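Periplasmic oligopeptide-binding protein (Burkholderia pseudomallei, PDB 3ZS6) probably binds oligopeptides in the periplasm for uptake by an ABC transport system. Local coordinates at residues A[103-106]-A[107-110]. Numbering follows the deposited sequence.
Sequences ILVE and FVKN
The Phe107 ring meets the carbonyl carbon of Glu106 at its edge, near the ring plane, with Phe107 CD1 3.7 Å from Glu106 C; the carbonyl oxygen of Ile103 approaches the same ring obliquely, 4.3 Å from Phe107 CD1. Two overlapping type I beta turns, 103-106 and 105-108, build this part of the loop between helices 82-93 and 111-115, as the backbone angles of their central residues and their i to i+3 bonds indicate. Chi1 of -66° sets CG of Phe107 beside the backbone N and turns the CD1 edge toward Glu106 C, while Leu148 of helix 145-148 touches the Phe107 side chain. In the second turn Val108 N donates to Val105 O at 2.9 Å, with 151° at the hydrogen; the N-H comes from above the carbonyl plane, 51° out of it and not on a lone pair. The first turn is closed by a weak bond, Glu106 N to Ile103 O at 3.2 Å. The Glu106 chain is extended beyond CG, and OE2 forms a salt bridge with Arg421. Leu92 and Trp89 of helix 82-93 touch Val105 and Val108 respectively, and these two buried valines meet obliquely through their methyls, Val105 CG2 lying 4.0 Å from Val108 CG2.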
loop_
_atom_site.group_PDB
_atom_site.type_symbol
_atom_site.label_atom_id
_atom_site.label_comp_id
_atom_site.label_asym_id
_atom_site.label_seq_id
_atom_site.Cartn_x
_atom_site.Cartn_y
_atom_site.Cartn_z
ATOM N N ILE A 103 2.782 -7.465 -9.083
ATOM C CA ILE A 103 3.941 -7.652 -8.207
ATOM C C ILE A 103 3.769 -8.806 -7.213
ATOM O O ILE A 103 4.724 -9.529 -6.933
ATOM C CB ILE A 103 4.314 -6.358 -7.445
ATOM C CG1 ILE A 103 3.111 -5.837 -6.650
ATOM C CG2 ILE A 103 4.837 -5.289 -8.426
ATOM C CD1 ILE A 103 3.419 -4.649 -5.752
ATOM N N LEU A 104 2.560 -8.984 -6.683
ATOM C CA LEU A 104 2.337 -10.026 -5.679
ATOM C C LEU A 104 2.427 -11.447 -6.235
ATOM O O LEU A 104 2.874 -12.359 -5.542
ATOM C CB LEU A 104 0.992 -9.834 -4.955
ATOM C CG LEU A 104 0.970 -8.713 -3.916
ATOM C CD1 LEU A 104 -0.360 -8.689 -3.161
ATOM C CD2 LEU A 104 2.132 -8.857 -2.957
ATOM N N VAL A 105 2.013 -11.636 -7.484
ATOM C CA VAL A 105 2.064 -12.962 -8.084
ATOM C C VAL A 105 3.432 -13.203 -8.719
ATOM O O VAL A 105 3.760 -14.309 -9.140
ATOM C CB VAL A 105 0.939 -13.154 -9.121
ATOM C CG1 VAL A 105 1.297 -12.450 -10.428
ATOM C CG2 VAL A 105 0.673 -14.639 -9.349
ATOM N N GLU A 106 4.247 -12.159 -8.751
ATOM C CA GLU A 106 5.540 -12.224 -9.418
ATOM C C GLU A 106 6.485 -13.251 -8.789
ATOM O O GLU A 106 7.384 -13.759 -9.463
ATOM C CB GLU A 106 6.192 -10.840 -9.441
ATOM C CG GLU A 106 6.921 -10.504 -10.725
ATOM C CD GLU A 106 7.380 -9.055 -10.759
ATOM O OE1 GLU A 106 6.517 -8.160 -10.867
ATOM O OE2 GLU A 106 8.603 -8.812 -10.667
ATOM N N PHE A 107 6.288 -13.562 -7.509
ATOM C CA PHE A 107 7.147 -14.543 -6.840
ATOM C C PHE A 107 6.831 -15.963 -7.311
ATOM O O PHE A 107 7.643 -16.877 -7.152
ATOM C CB PHE A 107 7.002 -14.477 -5.314
ATOM C CG PHE A 107 7.484 -13.192 -4.701
ATOM C CD1 PHE A 107 7.845 -12.114 -5.492
ATOM C CD2 PHE A 107 7.581 -13.068 -3.323
ATOM C CE1 PHE A 107 8.287 -10.930 -4.918
ATOM C CE2 PHE A 107 8.024 -11.891 -2.743
ATOM C CZ PHE A 107 8.377 -10.821 -3.542
ATOM N N VAL A 108 5.645 -16.148 -7.884
ATOM C CA VAL A 108 5.224 -17.472 -8.324
ATOM C C VAL A 108 5.939 -17.912 -9.603
ATOM O O VAL A 108 6.230 -17.101 -10.484
ATOM C CB VAL A 108 3.702 -17.549 -8.504
ATOM C CG1 VAL A 108 3.284 -18.959 -8.894
ATOM C CG2 VAL A 108 3.007 -17.125 -7.214
ATOM N N LYS A 109 6.216 -19.211 -9.682
ATOM C CA LYS A 109 6.991 -19.786 -10.769
ATOM C C LYS A 109 6.392 -19.456 -12.131
ATOM O O LYS A 109 5.196 -19.663 -12.366
ATOM C CB LYS A 109 7.114 -21.303 -10.582
ATOM C CG LYS A 109 8.089 -21.976 -11.526
ATOM C CD LYS A 109 9.476 -21.359 -11.412
ATOM C CE LYS A 109 10.521 -22.194 -12.141
ATOM N NZ LYS A 109 10.752 -23.499 -11.456
ATOM N N ASN A 110 7.228 -18.909 -13.006
ATOM C CA ASN A 110 6.834 -18.546 -14.362
ATOM C C ASN A 110 6.061 -17.231 -14.494
ATOM O O ASN A 110 5.796 -16.780 -15.604
ATOM C CB ASN A 110 6.037 -19.677 -15.011
ATOM C CG ASN A 110 6.899 -20.878 -15.344
ATOM O OD1 ASN A 110 8.114 -20.764 -15.499
ATOM N ND2 ASN A 110 6.272 -22.038 -15.458
#